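Long-range contacts in Rho guanine nucleotide exchange factor 3 (Mus musculus, PDB 2Z0Q), which acts as a guanine nucleotide exchange factor for the small GTPases RhoA and RhoB, and is represented here by its DH-PH fragment: residues 254-259 against 269-274; 231-236 against 248-253; 310-315 against 323-328. All coordinates share one frame; numbering follows the deposited sequence.

Contact 1: residues 254-259 against 269-274. With SO4 (sulfate ion), chain C; SO4 (sulfate ion), chain D.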
loop_
_atom_site.group_PDB
_atom_site.type_symbol
_atom_site.label_atom_id
_atom_site.label_comp_id
_atom_site.label_asym_id
_atom_site.label_seq_id
_atom_site.Cartn_x
_atom_site.Cartn_y
_atom_site.Cartn_z
ATOM N N VAL A 254 2.337 -17.087 -12.423
ATOM C CA VAL A 254 1.350 -18.023 -11.875
ATOM C C VAL A 254 0.312 -17.375 -10.966
ATOM O O VAL A 254 0.624 -16.499 -10.150
ATOM C CB VAL A 254 2.081 -19.208 -11.133
ATOM C CG1 VAL A 254 2.869 -18.664 -9.945
ATOM C CG2 VAL A 254 1.048 -20.303 -10.650
ATOM N N LEU A 255 -0.947 -17.812 -11.125
ATOM C CA LEU A 255 -2.035 -17.318 -10.288
ATOM C C LEU A 255 -2.266 -18.340 -9.163
ATOM O O LEU A 255 -2.333 -19.544 -9.408
ATOM C CB LEU A 255 -3.311 -17.161 -11.118
ATOM C CG LEU A 255 -4.512 -16.553 -10.371
ATOM C CD1 LEU A 255 -4.373 -15.037 -10.349
ATOM C CD2 LEU A 255 -5.842 -16.913 -11.072
ATOM N N VAL A 256 -2.372 -17.863 -7.926
ATOM C CA VAL A 256 -2.578 -18.763 -6.776
ATOM C C VAL A 256 -3.852 -18.310 -6.067
ATOM O O VAL A 256 -4.000 -17.142 -5.694
ATOM C CB VAL A 256 -1.360 -18.725 -5.810
ATOM C CG1 VAL A 256 -1.585 -19.753 -4.633
ATOM C CG2 VAL A 256 -0.114 -19.097 -6.573
ATOM N N ILE A 257 -4.787 -19.243 -5.892
ATOM C CA ILE A 257 -6.079 -18.939 -5.283
ATOM C C ILE A 257 -6.095 -19.622 -3.909
ATOM O O ILE A 257 -5.811 -20.812 -3.808
ATOM C CB ILE A 257 -7.264 -19.507 -6.158
ATOM C CG1 ILE A 257 -7.207 -18.878 -7.561
ATOM C CG2 ILE A 257 -8.593 -19.182 -5.488
ATOM C CD1 ILE A 257 -8.275 -19.405 -8.542
ATOM N N THR A 258 -6.407 -18.850 -2.877
ATOM C CA THR A 258 -6.347 -19.381 -1.512
ATOM C C THR A 258 -7.471 -18.877 -0.650
ATOM O O THR A 258 -8.275 -18.046 -1.082
ATOM C CB THR A 258 -5.058 -18.882 -0.831
ATOM O OG1 THR A 258 -5.229 -17.495 -0.453
ATOM C CG2 THR A 258 -3.867 -19.022 -1.786
ATOM N N ARG A 259 -7.510 -19.409 0.580
ATOM C CA ARG A 259 -8.427 -18.932 1.611
ATOM C C ARG A 259 -7.508 -18.544 2.764
ATOM O O ARG A 259 -6.565 -19.275 3.064
ATOM C CB ARG A 259 -9.404 -20.024 2.049
ATOM C CG ARG A 259 -10.466 -20.290 0.987
ATOM C CD ARG A 259 -11.110 -21.637 1.238
ATOM N NE ARG A 259 -11.836 -21.673 2.490
ATOM C CZ ARG A 259 -12.030 -22.792 3.192
ATOM N NH1 ARG A 259 -11.529 -23.950 2.756
ATOM N NH2 ARG A 259 -12.738 -22.756 4.310
ATOM N N TYR A 269 -2.332 -18.833 4.087
ATOM C CA TYR A 269 -3.210 -18.803 2.895
ATOM C C TYR A 269 -3.221 -20.214 2.302
ATOM O O TYR A 269 -2.298 -20.650 1.585
ATOM C CB TYR A 269 -2.675 -17.742 1.895
ATOM C CG TYR A 269 -2.566 -16.377 2.545
ATOM C CD1 TYR A 269 -3.684 -15.572 2.728
ATOM C CD2 TYR A 269 -1.357 -15.953 3.100
ATOM C CE1 TYR A 269 -3.615 -14.386 3.458
ATOM C CE2 TYR A 269 -1.274 -14.751 3.830
ATOM C CZ TYR A 269 -2.391 -13.991 4.007
ATOM O OH TYR A 269 -2.290 -12.839 4.766
ATOM N N GLN A 270 -4.288 -20.931 2.650
ATOM C CA GLN A 270 -4.488 -22.315 2.255
ATOM C C GLN A 270 -4.894 -22.406 0.779
ATOM O O GLN A 270 -5.937 -21.845 0.387
ATOM C CB GLN A 270 -5.572 -22.918 3.189
ATOM C CG GLN A 270 -5.836 -24.399 2.940
ATOM C CD GLN A 270 -6.927 -24.946 3.854
ATOM O OE1 GLN A 270 -7.304 -24.316 4.833
ATOM N NE2 GLN A 270 -7.440 -26.114 3.518
ATOM N N LEU A 271 -4.066 -23.054 -0.034
ATOM C CA LEU A 271 -4.400 -23.123 -1.467
ATOM C C LEU A 271 -5.774 -23.773 -1.647
ATOM O O LEU A 271 -6.060 -24.816 -1.045
ATOM C CB LEU A 271 -3.336 -23.866 -2.269
ATOM C CG LEU A 271 -2.279 -22.907 -2.864
ATOM C CD1 LEU A 271 -1.393 -22.367 -1.742
ATOM C CD2 LEU A 271 -1.464 -23.609 -3.934
ATOM N N TYR A 272 -6.611 -23.143 -2.480
ATOM C CA TYR A 272 -7.986 -23.622 -2.746
ATOM C C TYR A 272 -8.044 -24.644 -3.901
ATOM O O TYR A 272 -8.921 -25.527 -3.931
ATOM C CB TYR A 272 -8.844 -22.390 -3.045
ATOM C CG TYR A 272 -10.325 -22.614 -3.226
ATOM C CD1 TYR A 272 -11.101 -23.090 -2.173
ATOM C CD2 TYR A 272 -10.968 -22.230 -4.420
ATOM C CE1 TYR A 272 -12.490 -23.180 -2.279
ATOM C CE2 TYR A 272 -12.383 -22.307 -4.543
ATOM C CZ TYR A 272 -13.124 -22.780 -3.462
ATOM O OH TYR A 272 -14.483 -22.812 -3.501
ATOM N N ARG A 273 -7.122 -24.513 -4.843
ATOM C CA ARG A 273 -6.991 -25.404 -5.995
ATOM C C ARG A 273 -5.530 -25.365 -6.351
ATOM O O ARG A 273 -4.741 -24.615 -5.745
ATOM C CB ARG A 273 -7.805 -24.903 -7.197
ATOM C CG ARG A 273 -9.281 -24.810 -6.928
ATOM C CD ARG A 273 -9.963 -26.185 -6.998
ATOM N NE ARG A 273 -11.424 -26.049 -7.054
ATOM C CZ ARG A 273 -12.211 -25.876 -5.999
ATOM N NH1 ARG A 273 -11.695 -25.811 -4.771
ATOM N NH2 ARG A 273 -13.531 -25.803 -6.168
ATOM N N GLN A 274 -5.165 -26.140 -7.352
ATOM C CA GLN A 274 -3.785 -26.136 -7.812
ATOM C C GLN A 274 -3.530 -24.805 -8.508
ATOM O O GLN A 274 -4.438 -24.182 -9.058
ATOM C CB GLN A 274 -3.563 -27.295 -8.755
ATOM C CG GLN A 274 -3.937 -28.594 -8.049
ATOM C CD GLN A 274 -3.750 -29.794 -8.927
ATOM O OE1 GLN A 274 -3.802 -29.689 -10.143
ATOM N NE2 GLN A 274 -3.546 -30.959 -8.308
HETATM S S SO4 C . -15.452 -25.886 -2.886
HETATM O O1 SO4 C . -16.320 -26.978 -2.327
HETATM O O2 SO4 C . -15.616 -24.641 -2.045
HETATM O O3 SO4 C . -14.016 -26.322 -2.846
HETATM O O4 SO4 C . -15.863 -25.656 -4.315
HETATM S S SO4 D . -13.150 -26.170 -10.015
HETATM O O1 SO4 D . -12.754 -27.625 -9.974
HETATM O O2 SO4 D . -14.153 -25.936 -8.929
HETATM O O3 SO4 D . -11.959 -25.338 -9.716
HETATM O O4 SO4 D . -13.710 -25.788 -11.341
HETATM O O HOH W 1 -4.543 -21.888 -6.865
HETATM O O HOH W 2 -10.669 -26.687 4.503
#
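I257 O is approached twice from the facing segment: Y272 N, just past the end of strand 266-271, donates to it at 2.8 Å, almost straight (177°), and L271 CA brings its hydrogen toward the same oxygen at 3.6 Å. R259 and Q270 form an antiparallel hydrogen-bonded pair, R259 N lying 2.9 Å from Q270 O and Q270 N 2.8 Å from R259 O. Between these links sits the non-hydrogen-bonded pair T258 and L271, whose side chains diverge; T258 OG1, beside Y269 CB, bonds to H247 O. V256 CG1 rests against L271 CG at 3.7 Å. Y272 CG is anti to the backbone N (chi1 -175°), and the ring has I257 CG2 4.0 Å from Y272 CD2 and R259 CD 3.7 Å from Y272 CD1. R273 NH1 stands over the ring centre, 3.4 Å above its plane, and also donates to Y272 O, which helps fix the guanidinium. Two sulfate ions, probably from the crystallisation liquor, bond to that guanidinium at its edge, and one also accepts from Y272 OH. Strand segments 254-259 and 269-271 run 121° apart, splayed from a straight antiparallel course, in the PH-domain beta hairpin of strands 254-263 and 266-271.

Contact 2: residues 231-236 against 248-253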
loop_
_atom_site.group_PDB
_atom_site.type_symbol
_atom_site.label_atom_id
_atom_site.label_comp_id
_atom_site.label_asym_id
_atom_site.label_seq_id
_atom_site.Cartn_x
_atom_site.Cartn_y
_atom_site.Cartn_z
ATOM N N VAL A 231 8.229 -11.542 -8.314
ATOM C CA VAL A 231 7.317 -10.402 -8.399
ATOM C C VAL A 231 5.856 -10.757 -8.134
ATOM O O VAL A 231 5.338 -11.692 -8.729
ATOM C CB VAL A 231 7.411 -9.717 -9.802
ATOM C CG1 VAL A 231 7.165 -10.729 -10.895
ATOM C CG2 VAL A 231 6.430 -8.572 -9.912
ATOM N N LEU A 232 5.217 -10.040 -7.219
ATOM C CA LEU A 232 3.789 -10.246 -6.992
ATOM C C LEU A 232 3.151 -9.055 -7.727
ATOM O O LEU A 232 3.185 -7.924 -7.237
ATOM C CB LEU A 232 3.454 -10.218 -5.492
ATOM C CG LEU A 232 2.073 -10.614 -5.003
ATOM C CD1 LEU A 232 1.644 -11.981 -5.662
ATOM C CD2 LEU A 232 2.076 -10.741 -3.463
ATOM N N CYS A 233 2.592 -9.321 -8.906
ATOM C CA CYS A 233 1.946 -8.294 -9.722
ATOM C C CYS A 233 0.819 -7.616 -8.966
ATOM O O CYS A 233 0.710 -6.384 -8.952
ATOM C CB CYS A 233 1.437 -8.897 -11.029
ATOM S SG CYS A 233 2.649 -9.814 -12.006
ATOM N N CYS A 234 -0.057 -8.405 -8.346
ATOM C CA CYS A 234 -1.126 -7.852 -7.537
ATOM C C CYS A 234 -1.742 -8.992 -6.726
ATOM O O CYS A 234 -1.485 -10.167 -7.018
ATOM C CB CYS A 234 -2.215 -7.182 -8.393
ATOM S SG CYS A 234 -3.216 -8.355 -9.344
ATOM N N HIS A 235 -2.510 -8.639 -5.695
ATOM C CA HIS A 235 -3.177 -9.653 -4.877
ATOM C C HIS A 235 -4.337 -8.988 -4.145
ATOM O O HIS A 235 -4.394 -7.747 -4.006
ATOM C CB HIS A 235 -2.162 -10.312 -3.881
ATOM C CG HIS A 235 -1.762 -9.424 -2.738
ATOM N ND1 HIS A 235 -2.445 -9.394 -1.542
ATOM C CD2 HIS A 235 -0.808 -8.461 -2.653
ATOM C CE1 HIS A 235 -1.938 -8.445 -0.770
ATOM N NE2 HIS A 235 -0.945 -7.861 -1.424
ATOM N N GLY A 236 -5.292 -9.783 -3.676
ATOM C CA GLY A 236 -6.403 -9.179 -2.998
ATOM C C GLY A 236 -7.532 -10.170 -2.773
ATOM O O GLY A 236 -7.488 -11.289 -3.281
ATOM N N VAL A 248 -6.533 -13.974 -3.588
ATOM C CA VAL A 248 -5.886 -14.401 -4.805
ATOM C C VAL A 248 -4.570 -13.659 -5.035
ATOM O O VAL A 248 -4.481 -12.460 -4.824
ATOM C CB VAL A 248 -6.847 -14.199 -5.994
ATOM C CG1 VAL A 248 -6.191 -14.607 -7.277
ATOM C CG2 VAL A 248 -8.129 -14.995 -5.742
ATOM N N PHE A 249 -3.591 -14.398 -5.509
ATOM C CA PHE A 249 -2.249 -13.876 -5.751
ATOM C C PHE A 249 -1.823 -14.073 -7.203
ATOM O O PHE A 249 -1.737 -15.205 -7.700
ATOM C CB PHE A 249 -1.233 -14.632 -4.872
ATOM C CG PHE A 249 -1.462 -14.466 -3.393
ATOM C CD1 PHE A 249 -0.960 -13.358 -2.708
ATOM C CD2 PHE A 249 -2.192 -15.414 -2.685
ATOM C CE1 PHE A 249 -1.183 -13.199 -1.340
ATOM C CE2 PHE A 249 -2.414 -15.261 -1.344
ATOM C CZ PHE A 249 -1.906 -14.148 -0.649
ATOM N N LEU A 250 -1.537 -12.965 -7.877
ATOM C CA LEU A 250 -1.037 -13.037 -9.222
ATOM C C LEU A 250 0.490 -12.804 -9.186
ATOM O O LEU A 250 0.954 -11.666 -9.086
ATOM C CB LEU A 250 -1.676 -11.956 -10.115
ATOM C CG LEU A 250 -1.076 -11.939 -11.540
ATOM C CD1 LEU A 250 -1.363 -13.262 -12.286
ATOM C CD2 LEU A 250 -1.649 -10.763 -12.296
ATOM N N PHE A 251 1.254 -13.887 -9.229
ATOM C CA PHE A 251 2.711 -13.764 -9.302
ATOM C C PHE A 251 2.962 -13.577 -10.811
ATOM O O PHE A 251 2.073 -13.828 -11.617
ATOM C CB PHE A 251 3.381 -15.041 -8.778
ATOM C CG PHE A 251 3.259 -15.211 -7.282
ATOM C CD1 PHE A 251 4.082 -14.488 -6.407
ATOM C CD2 PHE A 251 2.324 -16.092 -6.754
ATOM C CE1 PHE A 251 3.974 -14.644 -5.016
ATOM C CE2 PHE A 251 2.198 -16.261 -5.377
ATOM C CZ PHE A 251 3.032 -15.532 -4.496
ATOM N N GLN A 252 4.160 -13.148 -11.216
ATOM C CA GLN A 252 4.373 -12.898 -12.636
ATOM C C GLN A 252 3.959 -14.016 -13.575
ATOM O O GLN A 252 3.347 -13.771 -14.619
ATOM C CB GLN A 252 5.840 -12.565 -12.905
ATOM C CG GLN A 252 6.104 -12.069 -14.332
ATOM C CD GLN A 252 5.503 -10.703 -14.576
ATOM O OE1 GLN A 252 4.339 -10.585 -14.949
ATOM N NE2 GLN A 252 6.302 -9.648 -14.344
ATOM N N GLU A 253 4.266 -15.252 -13.202
ATOM C CA GLU A 253 3.971 -16.369 -14.074
ATOM C C GLU A 253 2.918 -17.357 -13.583
ATOM O O GLU A 253 2.637 -18.334 -14.271
ATOM C CB GLU A 253 5.273 -17.126 -14.370
ATOM C CG GLU A 253 6.333 -16.244 -15.062
ATOM C CD GLU A 253 7.574 -17.037 -15.417
ATOM O OE1 GLU A 253 7.439 -18.016 -16.173
ATOM O OE2 GLU A 253 8.673 -16.700 -14.928
#
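A classic beta bulge interrupts the antiparallel hairpin of strands 232-240 and 245-251 in the PH domain, where C233 and C234 both face L250. The evidence is a register shift of one residue between the pairs L232/F251 and C234/L250. L250 O meets two donors, both weakly: C233 N at 2.9 Å but bent (124° at the hydrogen), and C234 N at 3.5 Å. The return bond, L250 N to C234 O at 2.9 Å, is sound, and beyond it G236 and V248 exchange a pair of backbone bonds. L250 leans its CD2 on C233 CB, 3.8 Å away.

L232, H235, F249 and F251 share the other face. L232 CD1 sits over the F251 ring in a CH-pi contact, 3.7 Å from the ring centroid and 19° off the normal, displaced toward the rim; the same methyl lies 4.0 Å from F249 CB. H235, its CG between the backbone N and the carbonyl carbon, runs beside F249 with H235 CB 3.5 Å from F249 CD1. Their ring planes are 18° apart, yet with centroids separated by 5.6 Å they barely overlap. H235 ND1 bonds to H247 NE2 and H235 NE2 to E206 OE2. An alanine in place of F251 would probably leave L232 CD1 without its ring face and open a gap toward C207 and K211.

Helix 180-213 lies against this aromatic side, with Y210 meeting both the H235 and F249 rings, while W337 of helix 331-345 touches C234 and V248, and L255 of strand 254-263 packs on V248 and L250.

Contact 3: residues 310-315 against 323-328. With SO4 (sulfate ion), chain D.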
loop_
_atom_site.group_PDB
_atom_site.type_symbol
_atom_site.label_atom_id
_atom_site.label_comp_id
_atom_site.label_asym_id
_atom_site.label_seq_id
_atom_site.Cartn_x
_atom_site.Cartn_y
_atom_site.Cartn_z
ATOM N N PHE A 310 -17.894 -9.124 -11.716
ATOM C CA PHE A 310 -17.316 -10.462 -11.792
ATOM C C PHE A 310 -16.456 -10.666 -13.029
ATOM O O PHE A 310 -16.605 -9.975 -14.038
ATOM C CB PHE A 310 -18.429 -11.532 -11.865
ATOM C CG PHE A 310 -18.891 -12.051 -10.540
ATOM C CD1 PHE A 310 -19.943 -11.429 -9.848
ATOM C CD2 PHE A 310 -18.311 -13.192 -9.999
ATOM C CE1 PHE A 310 -20.402 -11.948 -8.637
ATOM C CE2 PHE A 310 -18.752 -13.713 -8.810
ATOM C CZ PHE A 310 -19.810 -13.094 -8.110
ATOM N N PHE A 311 -15.520 -11.607 -12.941
ATOM C CA PHE A 311 -14.750 -12.004 -14.129
ATOM C C PHE A 311 -14.475 -13.486 -13.947
ATOM O O PHE A 311 -14.608 -14.006 -12.842
ATOM C CB PHE A 311 -13.465 -11.175 -14.341
ATOM C CG PHE A 311 -12.473 -11.253 -13.211
ATOM C CD1 PHE A 311 -11.453 -12.173 -13.233
ATOM C CD2 PHE A 311 -12.562 -10.368 -12.135
ATOM C CE1 PHE A 311 -10.498 -12.219 -12.191
ATOM C CE2 PHE A 311 -11.620 -10.403 -11.102
ATOM C CZ PHE A 311 -10.604 -11.305 -11.125
ATOM N N ARG A 312 -14.137 -14.158 -15.034
ATOM C CA ARG A 312 -13.897 -15.589 -14.984
ATOM C C ARG A 312 -12.463 -15.952 -15.331
ATOM O O ARG A 312 -11.864 -15.420 -16.243
ATOM C CB ARG A 312 -14.845 -16.310 -15.970
ATOM C CG ARG A 312 -14.825 -17.864 -15.861
ATOM C CD ARG A 312 -15.747 -18.571 -16.885
ATOM N NE ARG A 312 -17.009 -17.914 -17.286
ATOM C CZ ARG A 312 -18.177 -18.020 -16.657
ATOM N NH1 ARG A 312 -18.321 -18.725 -15.550
ATOM N NH2 ARG A 312 -19.243 -17.514 -17.204
ATOM N N VAL A 313 -11.915 -16.870 -14.565
ATOM C CA VAL A 313 -10.604 -17.381 -14.843
ATOM C C VAL A 313 -10.759 -18.891 -14.978
ATOM O O VAL A 313 -11.356 -19.525 -14.121
ATOM C CB VAL A 313 -9.613 -17.100 -13.703
ATOM C CG1 VAL A 313 -8.378 -17.834 -13.970
ATOM C CG2 VAL A 313 -9.301 -15.573 -13.599
ATOM N N SER A 314 -10.230 -19.467 -16.059
ATOM C CA SER A 314 -10.337 -20.916 -16.225
ATOM C C SER A 314 -8.993 -21.502 -16.686
ATOM O O SER A 314 -8.115 -20.811 -17.237
ATOM C CB SER A 314 -11.492 -21.246 -17.191
ATOM O OG SER A 314 -11.151 -20.948 -18.516
ATOM N N PHE A 315 -8.837 -22.778 -16.419
ATOM C CA PHE A 315 -7.611 -23.492 -16.682
ATOM C C PHE A 315 -7.942 -24.903 -17.155
ATOM O O PHE A 315 -8.614 -25.691 -16.466
ATOM C CB PHE A 315 -6.825 -23.504 -15.366
ATOM C CG PHE A 315 -5.594 -24.353 -15.377
ATOM C CD1 PHE A 315 -4.715 -24.303 -16.442
ATOM C CD2 PHE A 315 -5.256 -25.112 -14.245
ATOM C CE1 PHE A 315 -3.489 -24.998 -16.394
ATOM C CE2 PHE A 315 -4.035 -25.804 -14.186
ATOM C CZ PHE A 315 -3.152 -25.740 -15.272
ATOM N N THR A 323 -12.445 -23.761 -13.133
ATOM C CA THR A 323 -13.047 -22.529 -13.590
ATOM C C THR A 323 -13.482 -21.767 -12.329
ATOM O O THR A 323 -14.023 -22.353 -11.411
ATOM C CB THR A 323 -14.227 -22.743 -14.574
ATOM O OG1 THR A 323 -14.578 -21.464 -15.142
ATOM C CG2 THR A 323 -15.455 -23.402 -13.908
ATOM N N HIS A 324 -13.243 -20.454 -12.311
ATOM C CA HIS A 324 -13.612 -19.627 -11.157
ATOM C C HIS A 324 -14.281 -18.334 -11.616
ATOM O O HIS A 324 -13.770 -17.674 -12.518
ATOM C CB HIS A 324 -12.347 -19.240 -10.401
ATOM C CG HIS A 324 -11.561 -20.411 -9.924
ATOM N ND1 HIS A 324 -11.873 -21.095 -8.770
ATOM C CD2 HIS A 324 -10.510 -21.056 -10.479
ATOM C CE1 HIS A 324 -11.041 -22.116 -8.635
ATOM N NE2 HIS A 324 -10.205 -22.114 -9.661
ATOM N N SER A 325 -15.421 -18.001 -11.022
ATOM C CA SER A 325 -16.132 -16.737 -11.305
ATOM C C SER A 325 -15.840 -15.950 -10.033
ATOM O O SER A 325 -16.294 -16.337 -8.974
ATOM C CB SER A 325 -17.634 -17.002 -11.467
ATOM O OG SER A 325 -17.820 -17.702 -12.680
ATOM N N LEU A 326 -15.086 -14.863 -10.173
ATOM C CA LEU A 326 -14.584 -14.104 -9.035
ATOM C C LEU A 326 -15.136 -12.678 -9.049
ATOM O O LEU A 326 -15.173 -12.065 -10.102
ATOM C CB LEU A 326 -13.044 -14.076 -9.130
ATOM C CG LEU A 326 -12.329 -15.430 -9.133
ATOM C CD1 LEU A 326 -10.815 -15.231 -9.330
ATOM C CD2 LEU A 326 -12.582 -16.131 -7.780
ATOM N N GLN A 327 -15.499 -12.161 -7.879
ATOM C CA GLN A 327 -16.090 -10.827 -7.757
ATOM C C GLN A 327 -15.149 -9.858 -7.071
ATOM O O GLN A 327 -14.688 -10.134 -5.960
ATOM C CB GLN A 327 -17.399 -10.874 -6.949
ATOM C CG GLN A 327 -18.068 -9.495 -6.828
ATOM C CD GLN A 327 -19.329 -9.543 -5.993
ATOM O OE1 GLN A 327 -19.298 -10.030 -4.862
ATOM N NE2 GLN A 327 -20.438 -9.041 -6.534
ATOM N N ALA A 328 -14.854 -8.748 -7.755
ATOM C CA ALA A 328 -13.969 -7.716 -7.213
ATOM C C ALA A 328 -14.758 -6.819 -6.280
ATOM O O ALA A 328 -15.986 -6.869 -6.220
ATOM C CB ALA A 328 -13.336 -6.890 -8.347
HETATM S S SO4 D . -13.150 -26.170 -10.015
HETATM O O1 SO4 D . -12.754 -27.625 -9.974
HETATM O O2 SO4 D . -14.153 -25.936 -8.929
HETATM O O3 SO4 D . -11.959 -25.338 -9.716
HETATM O O4 SO4 D . -13.710 -25.788 -11.341
HETATM O O HOH W 3 -16.688 -20.100 -13.792
#
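The beta hairpin of strands 310-315 and 322-327 closes in regular antiparallel register, with F310 facing Q327, R312 facing S325 and S314 facing T323 in the non-hydrogen-bonded pairs. Between them F311 pairs with L326 and V313 with H324, each pair joined by two backbone bonds. L326 N reaches F311 O at 2.8 Å, close to straight (174°), and H324 N reaches V313 O at 2.8 Å.

Q327 CB makes a CH-pi contact over the middle of the F310 ring, 3.5 Å from its centroid and 13° off the normal. That ring also has S325 O near its plane at the edge, 3.6 Å from F310 CE2, so the phenyl is fitted against backbone and side chain alike. Q327 is extended beyond CG, itself anti to the backbone N; its amide stays against the CE1 side of the ring, the planes 33° apart, and NE2 bonds to K308 O. Farther along the same face, one water joins three side chains: it accepts from R312 NH1 at 2.8 Å and lies 2.9 Å from T323 OG1 and 2.9 Å from S325 OG. R312 NH1 and S325 OG are close, but poorly aligned for a direct bond, so the water provides the polar link. On the reverse face L326 CB lies over one side of the F311 ring, toward its rim, and H324 NE2 bonds to Q322 OE1. T323 N donates to a sulfate oxygen, O4, at 3.0 Å.

F311 packs on L338 and I341 of helix 331-345, and L238 of strand 232-240 touches F311 and L326; strand 282-285 is paired with strand 310-315.

In the fold
All three contacts are hairpins of the PH domain and reach the same sheet. In sequence contact 2 closes first, then contact 1, then contact 3. Contacts 1 and 2, centres about 11 Å apart, join directly through neighbouring strands 245-251 and 254-263, where V256 N and F249 O probably hydrogen-bond. The centres of contacts 1 and 3 are about 13 Å apart; I257 and R273 pack on H324, and one sulfate touches both. Contacts 2 and 3, about 15 Å between centres, do not touch, but their strands 232-240 and 322-327 are neighbours. Helix 331-345 borders both, whereas helix 180-213, running from the DH region, packs on contact 2, which probably helps seat the PH domain on the DH domain.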